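Endoglucanase family 5 (Clostridium acetobutylicum ATCC 824, PDB 6PZ7) probably hydrolyses internal beta-1,4 linkages in cellulose and related plant polysaccharides, as a broad-specificity endoglucanase of glycoside hydrolase family 5. Local coordinates at residues T104-I108 with E120-V124; M94-T100 with H138-L144; W125-N130 with T177-T181; V60-H65 with W78-V82. All blocks are in the same frame, centred on the assembly; numbering follows the deposited sequence. Where two conformers were deposited one is given.

Interaction 1: residues T104-I108 with E120-V124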
# COMPACT_ATOMS: atom_id res chain seq x y z
N THR A 104 -9.26 -3.04 -10.41
CA THR A 104 -10.46 -3.84 -10.16
C THR A 104 -11.28 -4.08 -11.42
O THR A 104 -12.12 -5.00 -11.41
CB THR A 104 -11.37 -3.21 -9.11
OG1 THR A 104 -11.82 -1.95 -9.58
CG2 THR A 104 -10.66 -3.02 -7.77
N SER A 105 -11.07 -3.32 -12.48
CA SER A 105 -11.86 -3.53 -13.69
C SER A 105 -11.57 -4.89 -14.30
O SER A 105 -12.46 -5.44 -14.98
CB SER A 105 -11.57 -2.43 -14.71
OG SER A 105 -10.22 -2.42 -15.09
N TRP A 106 -10.35 -5.45 -14.11
CA TRP A 106 -9.96 -6.71 -14.71
C TRP A 106 -9.54 -7.74 -13.67
O TRP A 106 -9.42 -8.91 -14.00
CB TRP A 106 -8.87 -6.51 -15.79
CG TRP A 106 -7.61 -5.88 -15.29
CD1 TRP A 106 -7.34 -4.54 -15.21
CD2 TRP A 106 -6.46 -6.56 -14.85
NE1 TRP A 106 -6.07 -4.35 -14.72
CE2 TRP A 106 -5.51 -5.58 -14.48
CE3 TRP A 106 -6.13 -7.91 -14.69
CZ2 TRP A 106 -4.26 -5.90 -13.99
CZ3 TRP A 106 -4.87 -8.22 -14.21
CH2 TRP A 106 -3.96 -7.24 -13.86
N ILE A 107 -9.35 -7.36 -12.41
CA ILE A 107 -9.10 -8.28 -11.30
C ILE A 107 -10.41 -8.37 -10.53
O ILE A 107 -10.75 -7.44 -9.80
CB ILE A 107 -7.96 -7.80 -10.39
CG1 ILE A 107 -6.68 -7.55 -11.19
CG2 ILE A 107 -7.74 -8.78 -9.28
CD1 ILE A 107 -5.59 -6.84 -10.43
N ILE A 108 -11.15 -9.46 -10.69
CA ILE A 108 -12.53 -9.57 -10.21
C ILE A 108 -12.69 -10.82 -9.37
O ILE A 108 -12.76 -11.91 -9.92
CB ILE A 108 -13.56 -9.51 -11.34
CG1 ILE A 108 -13.31 -8.31 -12.26
CG2 ILE A 108 -14.96 -9.46 -10.73
CD1 ILE A 108 -14.10 -8.39 -13.59
N GLU A 120 -5.11 -13.16 -16.80
CA GLU A 120 -4.56 -11.83 -17.06
C GLU A 120 -3.52 -11.46 -15.99
O GLU A 120 -2.49 -10.87 -16.31
CB GLU A 120 -5.68 -10.79 -17.16
CG GLU A 120 -5.10 -9.47 -17.61
CD GLU A 120 -6.12 -8.40 -17.99
OE1 GLU A 120 -7.33 -8.68 -18.05
OE2 GLU A 120 -5.64 -7.24 -18.23
N LEU A 121 -3.77 -11.81 -14.73
CA LEU A 121 -2.81 -11.52 -13.68
C LEU A 121 -1.50 -12.21 -13.95
O LEU A 121 -0.44 -11.62 -13.71
CB LEU A 121 -3.36 -12.05 -12.36
CG LEU A 121 -4.14 -11.10 -11.49
CD1 LEU A 121 -4.74 -11.87 -10.30
CD2 LEU A 121 -3.26 -9.91 -11.01
N THR A 122 -1.53 -13.44 -14.44
CA THR A 122 -0.30 -14.14 -14.79
C THR A 122 0.47 -13.36 -15.85
O THR A 122 1.68 -13.15 -15.73
CB THR A 122 -0.62 -15.56 -15.28
OG1 THR A 122 -1.34 -16.28 -14.28
CG2 THR A 122 0.64 -16.31 -15.59
N LYS A 123 -0.22 -12.95 -16.92
CA LYS A 123 0.47 -12.25 -18.00
C LYS A 123 1.01 -10.91 -17.54
O LYS A 123 2.13 -10.51 -17.89
CB LYS A 123 -0.48 -12.03 -19.19
CG LYS A 123 -0.48 -13.13 -20.24
CD LYS A 123 -1.10 -14.46 -19.74
CE LYS A 123 -1.22 -15.49 -20.90
NZ LYS A 123 -1.79 -16.75 -20.40
N VAL A 124 0.22 -10.17 -16.78
CA VAL A 124 0.60 -8.82 -16.34
C VAL A 124 1.72 -8.87 -15.30
O VAL A 124 2.75 -8.21 -15.48
CB VAL A 124 -0.64 -8.04 -15.86
CG1 VAL A 124 -0.25 -6.75 -15.19
CG2 VAL A 124 -1.58 -7.78 -17.01

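Interaction 2: residues M94-T100 with H138-L144. Unlike the reference sequence in segment 138-144: Gln142 (reference Glu).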
# COMPACT_ATOMS: atom_id res chain seq x y z
N MET A 94 16.24 3.91 -0.09
CA MET A 94 15.00 3.57 0.59
C MET A 94 14.44 2.28 -0.00
O MET A 94 14.82 1.85 -1.10
CB MET A 94 13.98 4.69 0.43
CG MET A 94 14.42 5.95 1.19
SD MET A 94 13.16 7.27 1.26
CE MET A 94 13.16 7.80 -0.46
N TYR A 95 13.53 1.66 0.74
CA TYR A 95 12.68 0.61 0.20
C TYR A 95 11.64 1.23 -0.71
O TYR A 95 11.12 2.31 -0.43
CB TYR A 95 11.96 -0.15 1.34
CG TYR A 95 12.88 -1.06 2.11
CD1 TYR A 95 13.64 -0.58 3.18
CD2 TYR A 95 13.02 -2.39 1.76
CE1 TYR A 95 14.50 -1.41 3.87
CE2 TYR A 95 13.89 -3.23 2.44
CZ TYR A 95 14.65 -2.73 3.47
OH TYR A 95 15.51 -3.60 4.12
N ALA A 96 11.34 0.53 -1.82
CA ALA A 96 10.28 0.88 -2.74
C ALA A 96 9.28 -0.26 -2.74
O ALA A 96 9.68 -1.43 -2.87
CB ALA A 96 10.83 1.09 -4.16
N ILE A 97 7.99 0.04 -2.62
CA ILE A 97 6.91 -0.94 -2.79
C ILE A 97 6.24 -0.66 -4.12
O ILE A 97 5.73 0.45 -4.33
CB ILE A 97 5.88 -0.88 -1.64
CG1 ILE A 97 6.50 -1.15 -0.27
CG2 ILE A 97 4.74 -1.90 -1.93
CD1 ILE A 97 5.58 -0.70 0.87
N LEU A 98 6.24 -1.63 -5.02
CA LEU A 98 5.63 -1.51 -6.34
C LEU A 98 4.43 -2.44 -6.38
O LEU A 98 4.58 -3.64 -6.11
CB LEU A 98 6.65 -1.89 -7.41
CG LEU A 98 6.15 -1.89 -8.84
CD1 LEU A 98 5.77 -0.52 -9.32
CD2 LEU A 98 7.16 -2.49 -9.79
N ASN A 99 3.26 -1.92 -6.75
CA ASN A 99 2.04 -2.75 -6.69
C ASN A 99 1.29 -2.78 -8.02
O ASN A 99 1.74 -2.25 -9.05
CB ASN A 99 1.12 -2.33 -5.54
CG ASN A 99 0.31 -1.08 -5.80
OD1 ASN A 99 0.36 -0.52 -6.88
ND2 ASN A 99 -0.47 -0.66 -4.81
N THR A 100 0.13 -3.47 -8.00
CA THR A 100 -1.00 -3.12 -8.85
C THR A 100 -2.02 -2.39 -7.97
O THR A 100 -2.12 -2.65 -6.77
CB THR A 100 -1.65 -4.34 -9.52
OG1 THR A 100 -2.34 -5.17 -8.55
CG2 THR A 100 -0.65 -5.20 -10.28
N HIS A 138 15.61 -4.29 -1.53
CA HIS A 138 14.95 -3.02 -1.24
C HIS A 138 13.73 -2.78 -2.12
O HIS A 138 12.93 -1.90 -1.80
CB HIS A 138 15.91 -1.84 -1.31
CG HIS A 138 16.89 -1.84 -0.19
ND1 HIS A 138 18.06 -2.57 -0.23
CD2 HIS A 138 16.83 -1.28 1.04
CE1 HIS A 138 18.71 -2.41 0.91
NE2 HIS A 138 17.98 -1.65 1.70
N LEU A 139 13.57 -3.49 -3.23
CA LEU A 139 12.34 -3.43 -4.03
C LEU A 139 11.44 -4.58 -3.61
O LEU A 139 11.81 -5.76 -3.70
CB LEU A 139 12.64 -3.51 -5.53
CG LEU A 139 11.40 -3.45 -6.42
CD1 LEU A 139 10.58 -2.19 -6.23
CD2 LEU A 139 11.79 -3.63 -7.90
N ILE A 140 10.26 -4.22 -3.10
CA ILE A 140 9.22 -5.14 -2.64
C ILE A 140 8.07 -5.06 -3.63
O ILE A 140 7.70 -3.96 -4.08
CB ILE A 140 8.75 -4.69 -1.24
CG1 ILE A 140 9.92 -4.84 -0.23
CG2 ILE A 140 7.53 -5.47 -0.78
CD1 ILE A 140 9.66 -4.19 1.11
N PHE A 141 7.51 -6.22 -4.01
CA PHE A 141 6.32 -6.26 -4.83
C PHE A 141 5.10 -6.42 -3.93
O PHE A 141 5.14 -7.22 -3.00
CB PHE A 141 6.34 -7.41 -5.85
CG PHE A 141 7.38 -7.31 -6.94
CD1 PHE A 141 8.00 -6.14 -7.28
CD2 PHE A 141 7.73 -8.45 -7.62
CE1 PHE A 141 8.97 -6.11 -8.29
CE2 PHE A 141 8.71 -8.44 -8.60
CZ PHE A 141 9.30 -7.27 -8.97
N GLN A 142 4.01 -5.72 -4.23
CA GLN A 142 2.74 -5.89 -3.53
C GLN A 142 1.75 -6.36 -4.61
O GLN A 142 1.52 -5.67 -5.61
CB GLN A 142 2.33 -4.58 -2.90
CG GLN A 142 0.93 -4.55 -2.34
CD GLN A 142 0.50 -3.14 -1.96
OE1 GLN A 142 -0.55 -2.64 -2.44
NE2 GLN A 142 1.23 -2.51 -1.14
N THR A 143 1.20 -7.55 -4.44
CA THR A 143 0.48 -8.21 -5.54
C THR A 143 -0.73 -7.44 -6.00
O THR A 143 -0.96 -7.30 -7.21
CB THR A 143 0.09 -9.62 -5.10
OG1 THR A 143 -0.67 -9.51 -3.90
CG2 THR A 143 1.30 -10.52 -4.90
N LEU A 144 -1.52 -6.95 -5.05
CA LEU A 144 -2.83 -6.34 -5.24
C LEU A 144 -2.96 -5.24 -4.20
O LEU A 144 -2.37 -5.31 -3.12
CB LEU A 144 -3.94 -7.37 -5.02
CG LEU A 144 -3.89 -8.65 -5.87
CD1 LEU A 144 -4.88 -9.65 -5.35
CD2 LEU A 144 -4.19 -8.29 -7.32

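Interaction 3: residues W125-N130 with T177-T181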
# COMPACT_ATOMS: atom_id res chain seq x y z
N TRP A 125 1.56 -9.65 -14.23
CA TRP A 125 2.66 -9.78 -13.27
C TRP A 125 3.90 -10.40 -13.90
O TRP A 125 5.02 -10.08 -13.50
CB TRP A 125 2.26 -10.52 -11.98
CG TRP A 125 1.90 -9.60 -10.86
CD1 TRP A 125 0.69 -9.39 -10.29
CD2 TRP A 125 2.79 -8.68 -10.23
NE1 TRP A 125 0.76 -8.44 -9.32
CE2 TRP A 125 2.05 -7.96 -9.28
CE3 TRP A 125 4.16 -8.37 -10.38
CZ2 TRP A 125 2.62 -6.94 -8.51
CZ3 TRP A 125 4.72 -7.40 -9.59
CH2 TRP A 125 3.95 -6.69 -8.67
N GLY A 126 3.77 -11.27 -14.91
CA GLY A 126 4.96 -11.80 -15.55
C GLY A 126 5.80 -10.70 -16.17
O GLY A 126 7.02 -10.67 -16.06
N GLN A 127 5.14 -9.74 -16.83
CA GLN A 127 5.85 -8.63 -17.43
C GLN A 127 6.44 -7.67 -16.39
O GLN A 127 7.56 -7.20 -16.53
CB GLN A 127 4.93 -7.88 -18.40
CG GLN A 127 4.59 -8.65 -19.65
CD GLN A 127 3.47 -7.99 -20.40
OE1 GLN A 127 3.72 -7.08 -21.20
NE2 GLN A 127 2.25 -8.36 -20.09
N ILE A 128 5.66 -7.32 -15.36
CA ILE A 128 6.18 -6.42 -14.32
C ILE A 128 7.38 -7.07 -13.64
O ILE A 128 8.45 -6.48 -13.50
CB ILE A 128 5.09 -6.08 -13.29
CG1 ILE A 128 3.86 -5.41 -13.89
CG2 ILE A 128 5.68 -5.17 -12.15
CD1 ILE A 128 2.66 -5.40 -12.94
N ALA A 129 7.21 -8.32 -13.23
CA ALA A 129 8.28 -9.02 -12.52
C ALA A 129 9.52 -9.15 -13.39
O ALA A 129 10.65 -8.93 -12.92
CB ALA A 129 7.77 -10.38 -12.05
N ASN A 130 9.35 -9.48 -14.67
CA ASN A 130 10.51 -9.60 -15.56
C ASN A 130 11.28 -8.29 -15.64
O ASN A 130 12.52 -8.28 -15.58
CB ASN A 130 10.03 -10.07 -16.93
CG ASN A 130 11.14 -10.13 -17.97
OD1 ASN A 130 11.17 -9.34 -18.92
ND2 ASN A 130 12.06 -11.03 -17.77
N THR A 177 3.85 -16.44 -10.17
CA THR A 177 4.31 -15.78 -11.40
C THR A 177 5.57 -14.97 -11.14
O THR A 177 6.53 -15.05 -11.91
CB THR A 177 3.21 -14.89 -11.95
OG1 THR A 177 2.06 -15.67 -12.28
CG2 THR A 177 3.63 -14.13 -13.18
N ILE A 178 5.59 -14.19 -10.06
CA ILE A 178 6.79 -13.44 -9.70
C ILE A 178 7.96 -14.39 -9.55
O ILE A 178 9.05 -14.18 -10.11
CB ILE A 178 6.52 -12.64 -8.41
CG1 ILE A 178 5.56 -11.47 -8.69
CG2 ILE A 178 7.84 -12.17 -7.81
CD1 ILE A 178 4.86 -10.94 -7.47
N ARG A 179 7.81 -15.41 -8.71
CA ARG A 179 8.94 -16.28 -8.41
C ARG A 179 9.44 -17.02 -9.65
O ARG A 179 10.65 -17.25 -9.78
CB ARG A 179 8.56 -17.25 -7.30
CG ARG A 179 8.20 -16.58 -5.96
CD ARG A 179 9.25 -16.80 -4.91
NE ARG A 179 8.88 -16.23 -3.63
CZ ARG A 179 9.23 -15.01 -3.19
NH1 ARG A 179 9.97 -14.21 -3.95
NH2 ARG A 179 8.82 -14.58 -2.01
N SER A 180 8.54 -17.34 -10.58
CA SER A 180 8.89 -18.09 -11.78
C SER A 180 9.84 -17.33 -12.68
O SER A 180 10.51 -17.95 -13.52
CB SER A 180 7.61 -18.41 -12.56
OG SER A 180 7.15 -17.29 -13.29
N THR A 181 9.90 -16.02 -12.56
CA THR A 181 10.78 -15.22 -13.41
C THR A 181 12.25 -15.24 -12.97
O THR A 181 13.12 -14.79 -13.74
CB THR A 181 10.28 -13.78 -13.53
OG1 THR A 181 10.30 -13.13 -12.24
CG2 THR A 181 8.89 -13.72 -14.09

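Interaction 4: residues V60-H65 with W78-V82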
# COMPACT_ATOMS: atom_id res chain seq x y z
N VAL A 60 0.66 1.83 -8.57
CA VAL A 60 0.62 1.88 -10.04
C VAL A 60 -0.66 1.23 -10.52
O VAL A 60 -0.92 0.06 -10.23
CB VAL A 60 1.83 1.21 -10.71
CG1 VAL A 60 1.71 1.31 -12.24
CG2 VAL A 60 3.13 1.83 -10.23
N SER A 61 -1.46 1.99 -11.27
CA SER A 61 -2.65 1.45 -11.92
C SER A 61 -2.28 1.07 -13.35
O SER A 61 -1.85 1.93 -14.12
CB SER A 61 -3.79 2.46 -11.89
OG SER A 61 -4.19 2.71 -10.54
N TRP A 62 -2.37 -0.21 -13.66
CA TRP A 62 -1.89 -0.71 -14.95
C TRP A 62 -2.94 -0.71 -16.03
O TRP A 62 -2.56 -0.71 -17.21
CB TRP A 62 -1.30 -2.10 -14.74
CG TRP A 62 -0.15 -2.12 -13.78
CD1 TRP A 62 -0.25 -2.29 -12.42
CD2 TRP A 62 1.25 -1.90 -14.05
NE1 TRP A 62 1.01 -2.21 -11.84
CE2 TRP A 62 1.94 -1.96 -12.81
CE3 TRP A 62 1.98 -1.61 -15.21
CZ2 TRP A 62 3.31 -1.80 -12.71
CZ3 TRP A 62 3.36 -1.44 -15.11
CH2 TRP A 62 4.00 -1.53 -13.87
N SER A 63 -4.22 -0.68 -15.66
CA SER A 63 -5.33 -0.95 -16.58
C SER A 63 -5.21 -0.20 -17.91
O SER A 63 -5.39 -0.79 -18.98
CB SER A 63 -6.64 -0.61 -15.88
OG SER A 63 -7.76 -1.05 -16.62
N SER A 64 -4.97 1.10 -17.86
CA SER A 64 -4.93 1.97 -19.03
C SER A 64 -3.72 1.71 -19.92
O SER A 64 -3.61 2.35 -20.98
CB SER A 64 -4.89 3.46 -18.62
OG SER A 64 -6.00 3.81 -17.83
N HIS A 65 -2.80 0.87 -19.49
CA HIS A 65 -1.53 0.63 -20.15
C HIS A 65 -1.36 -0.81 -20.59
O HIS A 65 -0.25 -1.18 -21.00
CB HIS A 65 -0.41 1.03 -19.18
CG HIS A 65 -0.62 2.36 -18.56
ND1 HIS A 65 -0.48 3.55 -19.25
CD2 HIS A 65 -1.07 2.70 -17.33
CE1 HIS A 65 -0.79 4.55 -18.45
NE2 HIS A 65 -1.16 4.07 -17.28
N TRP A 78 5.24 3.17 -20.55
CA TRP A 78 4.74 3.21 -19.18
C TRP A 78 5.68 2.48 -18.25
O TRP A 78 6.01 2.99 -17.17
CB TRP A 78 3.33 2.62 -19.13
CG TRP A 78 2.70 2.62 -17.76
CD1 TRP A 78 2.44 1.55 -16.99
CD2 TRP A 78 2.25 3.76 -17.02
NE1 TRP A 78 1.85 1.92 -15.81
CE2 TRP A 78 1.70 3.28 -15.80
CE3 TRP A 78 2.23 5.13 -17.27
CZ2 TRP A 78 1.14 4.14 -14.86
CZ3 TRP A 78 1.67 5.98 -16.32
CH2 TRP A 78 1.14 5.47 -15.13
N LEU A 79 6.10 1.27 -18.62
CA LEU A 79 7.07 0.56 -17.79
C LEU A 79 8.33 1.38 -17.59
O LEU A 79 8.92 1.39 -16.50
CB LEU A 79 7.42 -0.80 -18.39
CG LEU A 79 6.51 -1.96 -18.06
CD1 LEU A 79 6.80 -3.12 -19.00
CD2 LEU A 79 6.62 -2.39 -16.61
N ASN A 80 8.79 2.05 -18.64
CA ASN A 80 9.99 2.86 -18.53
C ASN A 80 9.80 3.98 -17.51
O ASN A 80 10.70 4.25 -16.69
CB ASN A 80 10.37 3.48 -19.89
CG ASN A 80 10.92 2.47 -20.88
OD1 ASN A 80 11.29 1.35 -20.53
ND2 ASN A 80 10.98 2.88 -22.12
N ARG A 81 8.62 4.62 -17.52
CA ARG A 81 8.34 5.68 -16.54
C ARG A 81 8.23 5.14 -15.13
O ARG A 81 8.80 5.72 -14.19
CB ARG A 81 7.07 6.45 -16.93
CG ARG A 81 6.73 7.55 -15.94
CD ARG A 81 7.87 8.55 -15.73
NE ARG A 81 7.48 9.50 -14.68
CZ ARG A 81 8.34 10.22 -13.97
NH1 ARG A 81 9.64 10.18 -14.18
NH2 ARG A 81 7.87 10.98 -12.98
N VAL A 82 7.56 4.01 -14.96
CA VAL A 82 7.49 3.39 -13.64
C VAL A 82 8.90 3.12 -13.12
O VAL A 82 9.21 3.38 -11.95
CB VAL A 82 6.63 2.10 -13.68
CG1 VAL A 82 6.67 1.39 -12.37
CG2 VAL A 82 5.17 2.43 -14.04

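Interaction 1: residues T104-I108 with E120-V124
The indole of Trp106 and the carboxylate of Glu120 lie one over the other, their planes only 20° apart, although the two side chains approach each other at about a right angle. OE2 of Glu120 sits 3.5 Å above the ring plane, displaced toward the rim, while CD of Glu120 comes within 3.3 Å of CE3 of Trp106. The extended Glu120 chain, its CG anti to the backbone N (chi1 -172°), carries the acid group over the indole. From the opposite face CG1 of Ile107 presses on the ring, so the indole is held between an aliphatic branch of its own loop and a carboxylate of the helix. Beyond the benzo end, the backbone of Leu121 meets the ring edge near its plane, and CB of Val124 lies 4.0 Å from CH2 of Trp106. The side chains of Ile107 and Leu121 cross at about a right angle, CD1 of Ile107 lying 3.9 Å from CD2 of Leu121. At its polar end, NE1 of Trp106 is hydrogen-bonded to Asp103. The contact folds the loop after strand 95-99 back upon helix 111-132, where Ser117 also bonds to the loop backbone, and Ile107 and Leu121 both go on to touch Phe170 of the adjacent helix 161-180.

Interaction 2: residues M94-T100 with H138-L144
Ala96 and Ile140 belong to neighbouring parallel strands, the third and fourth of the eight-stranded beta/alpha (TIM) barrel, joined through helix 111-132 in a beta-alpha-beta unit. The backbone ladder alternates regularly: Ala96 N to His138 O, Ile140 N to Ala96 O, Leu98 N to Ile140 O and Gln142 N to Leu98 O are all 2.9 Å bonds, the second almost straight at 178°. CA-H...O contacts accompany them, such as Ile97 CA to Ile140 O at 3.4 Å.

Apolar side chains fill both sides of the ladder. Ala96, Leu98, Leu139 and Phe141 share one face, with CD1 of Leu139 resting 3.9 Å from CB of Ala96; Ile97 and Ile140 lie on the other.

The aromatic pair sits where the strands begin. CD2 of His138 stands 3.5 Å above the centre of the Tyr95 ring, and the planes are 40° apart, an oblique meeting. Tyr95 OH is hydrogen-bonded to Asp15.

Polar side chains gather at the other end. Thr100 OG1 donates to Thr143 O over 2.9 Å. Asn99 and Gln142, the latter a glutamate in the reference sequence, run side by side with amides 70° apart. Gln142 OE1 is also gripped by Arg57, and Asn99 OD1 is bonded to Val60. ND2 of Asn99 reaches Gln142 OE1 at 3.1 Å from above the carbonyl plane, while staying in the plane of its own amide.

Interaction 3: residues W125-N130 with T177-T181
The carbonyl oxygen of Ile178 is gripped twice by Thr181, whose backbone N and hydroxyl both donate to it, the hydroxyl over 2.7 Å from OG1 to Ile178 O. With OG1 set between its backbone N and carbonyl carbon (chi1 63°), Thr181 can turn this hydroxyl back onto the carbonyl of Ile178, three residues earlier. The same OG1 is bonded to Asn185 and lies 3.7 Å from CB of Ala129, so a satisfied polar atom borders an apolar contact.

Across the interface the meeting is largely one of hydrocarbon surfaces. CG2 of Thr177 reaches to 3.3 Å from the backbone N of Gly126, and the CA atoms of Gly126 and Thr177 are 5.8 Å apart. CB of Ala129 points at Ile178 and Thr181. Beside it, Ile178 lies alongside Trp125, both pointing the same way, and its CD1 makes a CH-pi contact 4.1 Å from the centroid of the six-membered ring of Trp125, 16° off the normal. Ile128 CD1 covers the opposite face, so the indole is held between two isoleucines, and its NE1 bonds to Thr143 O.

Inward, Ala129 and Ile178 both touch Phe141 of strand 139-142. Helix 111-132 thus packs against helix 161-180 over this strand, as neighbouring helices do in the outer layer of a TIM barrel.

Interaction 4: residues V60-H65 with W78-V82
Trp78 projects from helix 76-91 as a broad, flat ridge, and the loop that follows strand 55-58 of the TIM barrel closes round it. The indole extends with CG anti to the backbone N (chi1 -179°), which carries it off the helix and into a hollow with His65 over one face and Val60 and Trp62 at the edge. The imidazole of His65 lies flat along the indole: its ring and the five-membered ring of Trp78 form a face-to-face stack, centroids 3.5 Å apart and planes at 7°. CB of His65 extends this cover as a CH-pi contact over the same five-membered ring. On the opposite face, CG2 of Val82, one helical turn on, leans in toward the rim, so the slab is held between loop and helix.

Two groups pack against the NE1 edge of the indole. Trp62 turns its face to this edge in an offset edge-to-face arrangement, planes at 89°, with CE3 of Trp62 3.6 Å from NE1 of Trp78. CG1 of Val60 also lies 3.6 Å from NE1 of Trp78, and covers one face of Trp62. CD2 of Leu79 abuts the benzo end of Trp62, 3.7 Å from CZ3, while Val60 and Val82 meet tip to tip at 4.1 Å between CG1 of Val60 and CG2 of Val82.

The three rings thus form an aromatic cluster, joined to the neighbouring barrel strand by a bond from Trp62 to Asn99. His65 has the carbonyl O of Ser61, from its own loop, at its ring edge, in plane.

The four contacts show how one barrel sector is tied together from the sheet outward. Interaction 2 supplies the strands, and the other three lie about 13 to 17 Å from it, centre to centre. Interaction 4 joins it through Asn99, whose O receives Trp62 NE1 and whose OD1 receives Val60 N, each at 2.9 Å. Interaction 1 meets it where CD1 of Ile107 lies 3.7 Å from CD2 of Leu144. Interactions 1 and 3 use successive turns of helix 111-132, and Ile128 CD1 reaches Trp62 CE2 of interaction 4 at 3.5 Å. In family 5 enzymes the catalytic acid/base lies at the C-terminal end of the fourth strand, so the active site is probably near the end of 138-144.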